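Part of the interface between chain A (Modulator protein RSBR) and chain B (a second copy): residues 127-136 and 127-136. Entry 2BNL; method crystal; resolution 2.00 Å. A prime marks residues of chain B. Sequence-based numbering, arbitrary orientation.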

# COMPACT_ATOMS: atom_id res chain seq x y z
N ILE A 127 9.40 1.14 -1.93
CA ILE A 127 9.37 0.40 -3.19
C ILE A 127 8.45 1.04 -4.25
O ILE A 127 8.84 1.16 -5.47
CB ILE A 127 9.08 -1.14 -2.98
CG1 ILE A 127 10.17 -1.84 -2.19
CG2 ILE A 127 8.79 -1.84 -4.35
CD1 ILE A 127 9.79 -3.21 -1.69
N PHE A 128 7.23 1.37 -3.87
CA PHE A 128 6.31 1.98 -4.82
C PHE A 128 6.98 3.28 -5.37
O PHE A 128 6.91 3.59 -6.56
CB PHE A 128 4.94 2.30 -4.19
CG PHE A 128 4.22 1.14 -3.61
CD1 PHE A 128 4.39 -0.13 -4.11
CD2 PHE A 128 3.32 1.32 -2.64
CE1 PHE A 128 3.71 -1.20 -3.56
CE2 PHE A 128 2.58 0.26 -2.12
CZ PHE A 128 2.84 -1.03 -2.59
N ASN A 129 7.55 4.08 -4.44
CA ASN A 129 8.18 5.34 -4.86
C ASN A 129 9.25 5.13 -5.92
O ASN A 129 9.32 5.83 -6.89
CB ASN A 129 8.74 6.03 -3.62
CG ASN A 129 9.09 7.49 -3.85
OD1 ASN A 129 8.30 8.29 -4.33
ND2 ASN A 129 10.32 7.85 -3.52
N GLN A 130 10.09 4.11 -5.72
CA GLN A 130 11.26 3.85 -6.65
C GLN A 130 10.78 3.27 -7.95
O GLN A 130 11.28 3.57 -8.99
CB GLN A 130 12.25 2.92 -5.97
CG GLN A 130 13.08 3.65 -4.93
CD GLN A 130 13.89 4.85 -5.49
OE1 GLN A 130 14.55 4.77 -6.50
NE2 GLN A 130 13.91 5.87 -4.75
N TYR A 131 9.67 2.56 -7.88
CA TYR A 131 9.01 2.06 -9.08
C TYR A 131 8.60 3.24 -10.00
O TYR A 131 8.90 3.30 -11.24
CB TYR A 131 7.78 1.24 -8.68
CG TYR A 131 7.11 0.64 -9.87
CD1 TYR A 131 7.39 -0.70 -10.24
CD2 TYR A 131 6.33 1.39 -10.68
CE1 TYR A 131 6.76 -1.27 -11.39
CE2 TYR A 131 5.70 0.82 -11.83
CZ TYR A 131 5.94 -0.51 -12.15
OH TYR A 131 5.40 -1.00 -13.33
N SER A 132 7.87 4.19 -9.41
CA SER A 132 7.36 5.36 -10.12
C SER A 132 8.52 6.23 -10.61
O SER A 132 8.50 6.70 -11.74
CB SER A 132 6.39 6.19 -9.20
OG SER A 132 5.78 7.28 -9.93
N ILE A 133 9.51 6.43 -9.75
CA ILE A 133 10.70 7.25 -10.06
C ILE A 133 11.41 6.68 -11.21
O ILE A 133 11.85 7.44 -12.03
CB ILE A 133 11.61 7.47 -8.84
CG1 ILE A 133 11.02 8.52 -7.94
CG2 ILE A 133 13.04 7.83 -9.26
CD1 ILE A 133 11.64 8.58 -6.55
N SER A 134 11.44 5.36 -11.38
CA SER A 134 12.12 4.78 -12.54
C SER A 134 11.58 5.42 -13.83
O SER A 134 12.30 5.57 -14.85
CB SER A 134 12.03 3.29 -12.50
OG SER A 134 12.85 2.83 -11.39
N TRP A 135 10.34 5.90 -13.79
CA TRP A 135 9.72 6.55 -14.99
C TRP A 135 9.90 8.07 -15.02
O TRP A 135 10.34 8.59 -16.06
CB TRP A 135 8.26 6.21 -15.05
CG TRP A 135 7.96 4.76 -15.40
CD1 TRP A 135 7.35 3.81 -14.57
CD2 TRP A 135 8.22 4.10 -16.66
NE1 TRP A 135 7.13 2.64 -15.29
CE2 TRP A 135 7.66 2.79 -16.57
CE3 TRP A 135 8.73 4.53 -17.89
CZ2 TRP A 135 7.71 1.85 -17.69
CZ3 TRP A 135 8.75 3.59 -19.01
CH2 TRP A 135 8.27 2.28 -18.87
N GLU A 136 9.62 8.74 -13.89
CA GLU A 136 9.86 10.18 -13.69
C GLU A 136 11.31 10.52 -14.15
O GLU A 136 12.26 9.93 -13.61
CB GLU A 136 9.70 10.66 -12.22
CG GLU A 136 8.32 10.70 -11.63
CD GLU A 136 8.18 11.87 -10.54
OE1 GLU A 136 9.20 12.61 -10.47
OE2 GLU A 136 7.07 12.11 -9.84
N ILE B 127 -5.13 3.82 -7.65
CA ILE B 127 -4.57 5.12 -7.59
C ILE B 127 -3.05 5.10 -7.78
O ILE B 127 -2.50 5.90 -8.57
CB ILE B 127 -4.92 5.78 -6.29
CG1 ILE B 127 -6.43 6.10 -6.19
CG2 ILE B 127 -4.07 7.03 -6.07
CD1 ILE B 127 -6.89 6.60 -4.76
N PHE B 128 -2.35 4.15 -7.17
CA PHE B 128 -0.92 4.03 -7.34
C PHE B 128 -0.56 3.76 -8.77
O PHE B 128 0.37 4.35 -9.30
CB PHE B 128 -0.29 2.96 -6.42
CG PHE B 128 -0.53 3.15 -4.94
CD1 PHE B 128 -0.82 4.42 -4.40
CD2 PHE B 128 -0.44 2.08 -4.08
CE1 PHE B 128 -1.06 4.58 -3.08
CE2 PHE B 128 -0.66 2.26 -2.76
CZ PHE B 128 -1.03 3.50 -2.27
N ASN B 129 -1.30 2.86 -9.39
CA ASN B 129 -1.06 2.52 -10.77
C ASN B 129 -1.18 3.79 -11.67
O ASN B 129 -0.38 4.00 -12.54
CB ASN B 129 -2.03 1.45 -11.20
CG ASN B 129 -1.62 0.81 -12.51
OD1 ASN B 129 -2.38 0.86 -13.50
ND2 ASN B 129 -0.42 0.34 -12.57
N GLN B 130 -2.21 4.59 -11.45
CA GLN B 130 -2.46 5.67 -12.35
C GLN B 130 -1.44 6.75 -12.08
O GLN B 130 -1.11 7.52 -12.97
CB GLN B 130 -3.86 6.24 -12.19
CG GLN B 130 -4.95 5.49 -12.80
CD GLN B 130 -4.77 5.40 -14.29
OE1 GLN B 130 -4.45 6.39 -14.97
NE2 GLN B 130 -4.82 4.25 -14.74
N TYR B 131 -0.92 6.85 -10.83
CA TYR B 131 0.16 7.84 -10.54
C TYR B 131 1.40 7.46 -11.36
O TYR B 131 1.95 8.28 -12.03
CB TYR B 131 0.49 7.84 -9.03
CG TYR B 131 1.54 8.83 -8.65
CD1 TYR B 131 1.19 9.93 -7.85
CD2 TYR B 131 2.89 8.62 -8.92
CE1 TYR B 131 2.24 10.81 -7.44
CE2 TYR B 131 3.87 9.56 -8.60
CZ TYR B 131 3.49 10.67 -7.85
OH TYR B 131 4.42 11.57 -7.41
N SER B 132 1.77 6.19 -11.40
CA SER B 132 2.98 5.77 -12.09
C SER B 132 2.79 5.93 -13.60
O SER B 132 3.75 6.35 -14.32
CB SER B 132 3.29 4.27 -11.73
OG SER B 132 4.61 3.92 -12.19
N ILE B 133 1.58 5.55 -14.07
CA ILE B 133 1.15 5.73 -15.49
C ILE B 133 1.23 7.20 -15.88
O ILE B 133 1.61 7.46 -17.01
CB ILE B 133 -0.29 5.10 -15.70
CG1 ILE B 133 -0.13 3.61 -15.68
CG2 ILE B 133 -0.95 5.50 -16.97
CD1 ILE B 133 -1.47 2.81 -15.66
N SER B 134 0.92 8.14 -14.99
CA SER B 134 0.96 9.55 -15.31
C SER B 134 2.40 10.10 -15.37
O SER B 134 2.57 11.39 -15.25
CB SER B 134 0.28 10.39 -14.29
OG SER B 134 -1.13 10.22 -14.21
N TRP B 135 3.39 9.15 -15.52
CA TRP B 135 4.83 9.37 -15.88
C TRP B 135 5.18 8.40 -17.01
O TRP B 135 5.71 8.80 -18.00
CB TRP B 135 5.72 9.03 -14.73
CG TRP B 135 5.74 10.12 -13.69
CD1 TRP B 135 5.33 10.07 -12.37
CD2 TRP B 135 6.22 11.45 -13.93
NE1 TRP B 135 5.59 11.30 -11.74
CE2 TRP B 135 6.11 12.17 -12.70
CE3 TRP B 135 6.81 12.07 -15.05
CZ2 TRP B 135 6.56 13.56 -12.58
CZ3 TRP B 135 7.25 13.44 -14.93
CH2 TRP B 135 7.11 14.15 -13.70
N GLU B 136 4.84 7.13 -16.84
CA GLU B 136 4.98 6.14 -17.87
C GLU B 136 4.32 6.56 -19.23
O GLU B 136 5.05 6.48 -20.25
CB GLU B 136 4.48 4.74 -17.40
CG GLU B 136 4.74 3.70 -18.46
CD GLU B 136 4.35 2.34 -18.08
OE1 GLU B 136 4.03 2.14 -16.93
OE2 GLU B 136 4.41 1.45 -18.95

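The C-terminal turns of two copies of one helix pack side by side, running in nearly the same direction (28° between axes, closest approach 9.4 Å) and burying 530 Å², both sides summed. The register pairs like with like at Phe128 and Ser132, then sets Trp135 against Glu136′ and Glu136 against Trp135′: the CA atoms of Phe128 and Phe128′ lie 7.9 Å apart, those of Ser132 and Ser132′ only 4.8 Å. One helical turn separates Phe128 from Ser132, so both side chains point toward the partner.

Apolar contacts mark both ends. Phe128 and Phe128′ meet obliquely, CE2 of Phe128 lying 3.9 Å from CE2 of Phe128′, with ring planes at 39°; the flat rings fill the wider gap between the backbones. At the other end, CB of Trp135 touches CB of Trp135′ at 3.8 Å.

Between them the small side chains of Ser132 and Ser132′ suit the close backbone approach: CA of Ser132 is 3.7 Å from OG of Ser132′. Each hydroxyl sits at the edge of the opposing tyrosine ring, Ser132 OG to Tyr131′ CE2 and Ser132′ OG to Tyr131 CE2 both 3.3 Å. The tyrosines leave their backbone sideways, but chi1 t brings the ring ends nearer the partner; their hydroxyls are hydrogen-bonded elsewhere in the structure.

Beyond the serines, tryptophan and glutamate cross over. CG of Glu136′ lies over one face of the Trp135 indole, 3.6 Å from the centroid of its six-membered ring in a CH-pi contact; extended chi1 and chi2, both t, carry the chain across this broad apolar surface. Glu136 instead adopts chi1 m, and its OE2 lies 2.5 Å from Trp135′ NE1. Phe128, Tyr131 and Ser132 are buried in both copies, while Trp135 and Glu136 stay exposed although the partner covers more of each of them than of any other residue.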